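Local coordinates for protein AT-less polyketide synthase (Streptomyces platensis subsp. rosaceus, PDB 4TKT) that probably catalyses decarboxylative Claisen condensation of an acyl chain with a malonyl-type extender, as a ketosynthase domain in AT-less isomigrastatin biosynthesis, at residues 498-512 with 579-591. Numbering follows the deposited sequence.
Sequences YTLQVGREAMTARFA and WTSGLAVDWARLH
In the small alpha/beta subdomain that carries the KS-MAT linker sequence, the start of strand 509-515 and the end of helix 493-502 meet the last turn of helix 573-580 and the chain that follows it, and Arg-510 and Trp-579 form the centre of one half of this contact. The extended Arg-510 side chain runs across the indole, its CD 3.7 Å from the centroid of the six-membered ring. Farther out the guanidinium lies nearly flat over the five-membered ring, planes 24° apart, in a cation-pi stack. Arg-510 NH1 gives a 2.8 Å hydrogen bond to Trp-579 O and a weak one to Leu-583 O, while NE of the same residue donates almost straight to Met-507 O at 2.8 Å, fixing the rotation of the group. Trp-579 O also accepts a hydrogen bond from Gly-582 N, which comes from the opposite face of its carbonyl plane, within the Schellman motif ending the helix. An alanine at Arg-510 is likely to strip most of the cover from one indole face of Trp-579 and leave the turn after the helix without its side-chain tie to the strand.

At the other end, Gln-501 lays CB over the five-membered ring of Trp-587, 4.0 Å from its centroid. With CG anti to the carbonyl carbon (chi1 -77°) and the chain extended beyond it, Gln-501 OE1 accepts a nearly straight 2.9 Å hydrogen bond from His-591 NE2, in the imidazole plane. Tyr-498 completes this end with a T-shaped stack, its CD1 edge pointing at the imidazole face with the ring planes at 81°.

Trp-587 CZ2 packs on the indole face of Trp-579 opposite Arg-510, linking both halves. Val-463 of strand 460-466 touches both tryptophans, Gln-501 NE2 bonds to Val-461 O of that strand, and Leu-590 rests on helix 560-568.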
loop_
_atom_site.group_PDB
_atom_site.type_symbol
_atom_site.label_atom_id
_atom_site.label_comp_id
_atom_site.label_asym_id
_atom_site.label_seq_id
_atom_site.Cartn_x
_atom_site.Cartn_y
_atom_site.Cartn_z
ATOM N N TYR A 498 -19.721 -12.582 -6.054
ATOM C CA TYR A 498 -19.663 -11.464 -6.990
ATOM C C TYR A 498 -18.241 -10.924 -7.127
ATOM O O TYR A 498 -17.766 -10.672 -8.238
ATOM C CB TYR A 498 -20.610 -10.348 -6.546
ATOM C CG TYR A 498 -20.598 -9.136 -7.449
ATOM C CD1 TYR A 498 -21.231 -9.161 -8.684
ATOM C CD2 TYR A 498 -19.959 -7.965 -7.063
ATOM C CE1 TYR A 498 -21.225 -8.055 -9.513
ATOM C CE2 TYR A 498 -19.947 -6.852 -7.884
ATOM C CZ TYR A 498 -20.582 -6.904 -9.109
ATOM O OH TYR A 498 -20.575 -5.803 -9.935
ATOM N N THR A 499 -17.569 -10.756 -5.992
ATOM C CA THR A 499 -16.203 -10.248 -5.972
ATOM C C THR A 499 -15.254 -11.162 -6.749
ATOM O O THR A 499 -14.424 -10.691 -7.524
ATOM C CB THR A 499 -15.685 -10.087 -4.524
ATOM O OG1 THR A 499 -16.526 -9.171 -3.808
ATOM C CG2 THR A 499 -14.263 -9.556 -4.517
ATOM N N LEU A 500 -15.394 -12.468 -6.553
ATOM C CA LEU A 500 -14.503 -13.432 -7.195
ATOM C C LEU A 500 -14.808 -13.621 -8.678
ATOM O O LEU A 500 -13.973 -14.119 -9.435
ATOM C CB LEU A 500 -14.578 -14.775 -6.474
ATOM C CG LEU A 500 -14.001 -14.754 -5.062
ATOM C CD1 LEU A 500 -14.292 -16.057 -4.340
ATOM C CD2 LEU A 500 -12.508 -14.491 -5.122
ATOM N N GLN A 501 -16.004 -13.220 -9.091
ATOM C CA GLN A 501 -16.402 -13.348 -10.487
ATOM C C GLN A 501 -15.883 -12.189 -11.329
ATOM O O GLN A 501 -15.128 -12.390 -12.280
ATOM C CB GLN A 501 -17.926 -13.437 -10.603
ATOM C CG GLN A 501 -18.500 -14.792 -10.232
ATOM C CD GLN A 501 -20.010 -14.775 -10.150
ATOM O OE1 GLN A 501 -20.661 -13.884 -10.695
ATOM N NE2 GLN A 501 -20.577 -15.760 -9.460
ATOM N N VAL A 502 -16.283 -10.976 -10.968
ATOM C CA VAL A 502 -15.997 -9.806 -11.791
ATOM C C VAL A 502 -14.730 -9.076 -11.330
ATOM O O VAL A 502 -14.245 -8.167 -12.005
ATOM C CB VAL A 502 -17.202 -8.835 -11.788
ATOM C CG1 VAL A 502 -17.289 -8.098 -10.464
ATOM C CG2 VAL A 502 -17.125 -7.860 -12.960
ATOM N N GLY A 503 -14.179 -9.493 -10.194
ATOM C CA GLY A 503 -13.013 -8.830 -9.635
ATOM C C GLY A 503 -11.725 -9.630 -9.695
ATOM O O GLY A 503 -10.735 -9.268 -9.058
ATOM N N ARG A 504 -11.732 -10.722 -10.451
ATOM C CA ARG A 504 -10.530 -11.526 -10.631
ATOM C C ARG A 504 -10.324 -11.881 -12.097
ATOM O O ARG A 504 -11.285 -11.979 -12.863
ATOM C CB ARG A 504 -10.597 -12.806 -9.795
ATOM C CG ARG A 504 -10.634 -12.589 -8.289
ATOM C CD ARG A 504 -9.348 -11.966 -7.776
ATOM N NE ARG A 504 -9.284 -11.968 -6.315
ATOM C CZ ARG A 504 -9.792 -11.014 -5.541
ATOM N NH1 ARG A 504 -10.412 -9.973 -6.082
ATOM N NH2 ARG A 504 -9.683 -11.102 -4.222
ATOM N N GLU A 505 -9.066 -12.068 -12.482
ATOM C CA GLU A 505 -8.728 -12.498 -13.835
ATOM C C GLU A 505 -9.042 -13.977 -14.015
ATOM O O GLU A 505 -8.679 -14.801 -13.173
ATOM C CB GLU A 505 -7.248 -12.253 -14.133
ATOM C CG GLU A 505 -6.736 -10.887 -13.719
ATOM C CD GLU A 505 -7.156 -9.792 -14.675
ATOM O OE1 GLU A 505 -7.572 -10.119 -15.808
ATOM O OE2 GLU A 505 -7.067 -8.607 -14.290
ATOM N N ALA A 506 -9.715 -14.316 -15.107
ATOM C CA ALA A 506 -9.969 -15.715 -15.427
ATOM C C ALA A 506 -8.696 -16.362 -15.967
ATOM O O ALA A 506 -8.305 -16.118 -17.106
ATOM C CB ALA A 506 -11.101 -15.836 -16.430
HETATM N N MSE A 507 -8.052 -17.186 -15.146
HETATM C CA MSE A 507 -6.767 -17.767 -15.516
HETATM C C MSE A 507 -6.898 -19.236 -15.920
HETATM O O MSE A 507 -8.003 -19.755 -16.048
HETATM C CB MSE A 507 -5.770 -17.613 -14.366
HETATM C CG MSE A 507 -5.641 -16.180 -13.864
HETATM SE SE MSE A 507 -4.200 -15.923 -12.568
HETATM C CE MSE A 507 -4.550 -14.059 -12.083
ATOM N N THR A 508 -5.759 -19.895 -16.117
ATOM C CA THR A 508 -5.716 -21.235 -16.700
ATOM C C THR A 508 -6.367 -22.307 -15.828
ATOM O O THR A 508 -7.381 -22.891 -16.209
ATOM C CB THR A 508 -4.265 -21.655 -16.990
ATOM O OG1 THR A 508 -3.638 -20.663 -17.811
ATOM C CG2 THR A 508 -4.228 -22.992 -17.703
ATOM N N ALA A 509 -5.774 -22.576 -14.670
ATOM C CA ALA A 509 -6.329 -23.551 -13.737
ATOM C C ALA A 509 -7.529 -22.957 -13.018
ATOM O O ALA A 509 -7.420 -21.903 -12.392
ATOM C CB ALA A 509 -5.273 -24.000 -12.740
ATOM N N ARG A 510 -8.671 -23.632 -13.103
ATOM C CA ARG A 510 -9.920 -23.063 -12.611
ATOM C C ARG A 510 -10.656 -23.953 -11.616
ATOM O O ARG A 510 -10.499 -25.173 -11.606
ATOM C CB ARG A 510 -10.839 -22.743 -13.790
ATOM C CG ARG A 510 -10.225 -21.774 -14.783
ATOM C CD ARG A 510 -11.191 -21.393 -15.889
ATOM N NE ARG A 510 -10.624 -20.355 -16.743
ATOM C CZ ARG A 510 -11.273 -19.764 -17.739
ATOM N NH1 ARG A 510 -12.522 -20.108 -18.015
ATOM N NH2 ARG A 510 -10.671 -18.828 -18.457
ATOM N N PHE A 511 -11.467 -23.316 -10.778
ATOM C CA PHE A 511 -12.271 -24.015 -9.785
ATOM C C PHE A 511 -13.589 -23.282 -9.565
ATOM O O PHE A 511 -13.604 -22.079 -9.313
ATOM C CB PHE A 511 -11.508 -24.144 -8.465
ATOM C CG PHE A 511 -12.308 -24.775 -7.362
ATOM C CD1 PHE A 511 -12.490 -26.148 -7.319
ATOM C CD2 PHE A 511 -12.875 -23.998 -6.367
ATOM C CE1 PHE A 511 -13.224 -26.734 -6.304
ATOM C CE2 PHE A 511 -13.613 -24.577 -5.349
ATOM C CZ PHE A 511 -13.787 -25.948 -5.318
ATOM N N ALA A 512 -14.694 -24.010 -9.668
ATOM C CA ALA A 512 -16.010 -23.423 -9.452
ATOM C C ALA A 512 -16.876 -24.339 -8.597
ATOM O O ALA A 512 -16.843 -25.558 -8.752
ATOM C CB ALA A 512 -16.689 -23.136 -10.779
ATOM N N TRP A 579 -17.442 -22.996 -17.620
ATOM C CA TRP A 579 -16.429 -21.996 -17.315
ATOM C C TRP A 579 -15.137 -22.659 -16.852
ATOM O O TRP A 579 -14.050 -22.297 -17.296
ATOM C CB TRP A 579 -16.936 -21.023 -16.248
ATOM C CG TRP A 579 -15.903 -20.020 -15.835
ATOM C CD1 TRP A 579 -15.659 -18.807 -16.414
ATOM C CD2 TRP A 579 -14.969 -20.147 -14.757
ATOM N NE1 TRP A 579 -14.631 -18.171 -15.760
ATOM C CE2 TRP A 579 -14.189 -18.972 -14.741
ATOM C CE3 TRP A 579 -14.715 -21.139 -13.804
ATOM C CZ2 TRP A 579 -13.176 -18.762 -13.809
ATOM C CZ3 TRP A 579 -13.708 -20.929 -12.880
ATOM C CH2 TRP A 579 -12.950 -19.751 -12.890
ATOM N N THR A 580 -15.270 -23.636 -15.963
ATOM C CA THR A 580 -14.127 -24.389 -15.462
ATOM C C THR A 580 -13.380 -25.068 -16.608
ATOM O O THR A 580 -12.158 -25.202 -16.574
ATOM C CB THR A 580 -14.571 -25.442 -14.432
ATOM O OG1 THR A 580 -15.293 -24.795 -13.378
ATOM C CG2 THR A 580 -13.374 -26.169 -13.844
ATOM N N SER A 581 -14.124 -25.474 -17.631
ATOM C CA SER A 581 -13.537 -26.129 -18.793
ATOM C C SER A 581 -12.792 -25.149 -19.691
ATOM O O SER A 581 -12.087 -25.560 -20.611
ATOM C CB SER A 581 -14.615 -26.852 -19.599
ATOM O OG SER A 581 -15.205 -27.882 -18.829
ATOM N N GLY A 582 -12.957 -23.855 -19.430
ATOM C CA GLY A 582 -12.208 -22.842 -20.152
ATOM C C GLY A 582 -13.048 -21.803 -20.871
ATOM O O GLY A 582 -12.511 -20.849 -21.434
ATOM N N LEU A 583 -14.365 -21.984 -20.856
ATOM C CA LEU A 583 -15.270 -21.055 -21.522
ATOM C C LEU A 583 -15.206 -19.668 -20.892
ATOM O O LEU A 583 -15.318 -19.524 -19.675
ATOM C CB LEU A 583 -16.707 -21.579 -21.477
ATOM C CG LEU A 583 -17.789 -20.654 -22.045
ATOM C CD1 LEU A 583 -17.630 -20.495 -23.551
ATOM C CD2 LEU A 583 -19.183 -21.160 -21.695
ATOM N N ALA A 584 -15.017 -18.652 -21.726
ATOM C CA ALA A 584 -15.032 -17.275 -21.252
ATOM C C ALA A 584 -16.449 -16.893 -20.847
ATOM O O ALA A 584 -17.402 -17.203 -21.554
ATOM C CB ALA A 584 -14.507 -16.336 -22.320
ATOM N N VAL A 585 -16.588 -16.233 -19.703
ATOM C CA VAL A 585 -17.906 -15.884 -19.184
ATOM C C VAL A 585 -17.960 -14.435 -18.713
ATOM O O VAL A 585 -17.120 -13.997 -17.927
ATOM C CB VAL A 585 -18.313 -16.806 -18.014
ATOM C CG1 VAL A 585 -19.575 -16.290 -17.335
ATOM C CG2 VAL A 585 -18.503 -18.236 -18.498
ATOM N N ASP A 586 -18.951 -13.694 -19.202
ATOM C CA ASP A 586 -19.181 -12.330 -18.745
ATOM C C ASP A 586 -20.120 -12.346 -17.543
ATOM O O ASP A 586 -21.336 -12.232 -17.689
ATOM C CB ASP A 586 -19.758 -11.470 -19.871
ATOM C CG ASP A 586 -19.785 -9.993 -19.525
ATOM O OD1 ASP A 586 -18.906 -9.538 -18.760
ATOM O OD2 ASP A 586 -20.684 -9.285 -20.020
ATOM N N TRP A 587 -19.539 -12.481 -16.354
ATOM C CA TRP A 587 -20.298 -12.710 -15.127
ATOM C C TRP A 587 -21.245 -11.574 -14.755
ATOM O O TRP A 587 -22.165 -11.764 -13.957
ATOM C CB TRP A 587 -19.341 -12.964 -13.964
ATOM C CG TRP A 587 -18.549 -14.214 -14.117
ATOM C CD1 TRP A 587 -17.248 -14.317 -14.512
ATOM C CD2 TRP A 587 -19.005 -15.548 -13.883
ATOM N NE1 TRP A 587 -16.865 -15.637 -14.536
ATOM C CE2 TRP A 587 -17.927 -16.413 -14.154
ATOM C CE3 TRP A 587 -20.223 -16.097 -13.466
ATOM C CZ2 TRP A 587 -18.028 -17.795 -14.023
ATOM C CZ3 TRP A 587 -20.322 -17.469 -13.339
ATOM C CH2 TRP A 587 -19.231 -18.303 -13.616
ATOM N N ALA A 588 -21.015 -10.398 -15.327
ATOM C CA ALA A 588 -21.846 -9.236 -15.040
ATOM C C ALA A 588 -23.303 -9.489 -15.420
ATOM O O ALA A 588 -24.215 -8.934 -14.808
ATOM C CB ALA A 588 -21.311 -8.010 -15.767
ATOM N N ARG A 589 -23.511 -10.337 -16.423
ATOM C CA ARG A 589 -24.851 -10.627 -16.927
ATOM C C ARG A 589 -25.733 -11.278 -15.865
ATOM O O ARG A 589 -26.958 -11.198 -15.932
ATOM C CB ARG A 589 -24.771 -11.524 -18.163
ATOM N N LEU A 590 -25.105 -11.920 -14.885
ATOM C CA LEU A 590 -25.834 -12.553 -13.791
ATOM C C LEU A 590 -26.489 -11.535 -12.867
ATOM O O LEU A 590 -27.576 -11.768 -12.338
ATOM C CB LEU A 590 -24.903 -13.448 -12.971
ATOM C CG LEU A 590 -24.530 -14.799 -13.576
ATOM C CD1 LEU A 590 -23.745 -15.629 -12.578
ATOM C CD2 LEU A 590 -25.782 -15.527 -14.008
ATOM N N HIS A 591 -25.820 -10.405 -12.678
ATOM C CA HIS A 591 -26.215 -9.450 -11.654
ATOM C C HIS A 591 -26.772 -8.158 -12.246
ATOM O O HIS A 591 -26.365 -7.061 -11.864
ATOM C CB HIS A 591 -25.020 -9.153 -10.748
ATOM C CG HIS A 591 -24.242 -10.374 -10.367
ATOM N ND1 HIS A 591 -24.491 -11.089 -9.216
ATOM C CD2 HIS A 591 -23.224 -11.013 -10.992
ATOM C CE1 HIS A 591 -23.659 -12.112 -9.145
ATOM N NE2 HIS A 591 -22.878 -12.089 -10.210
#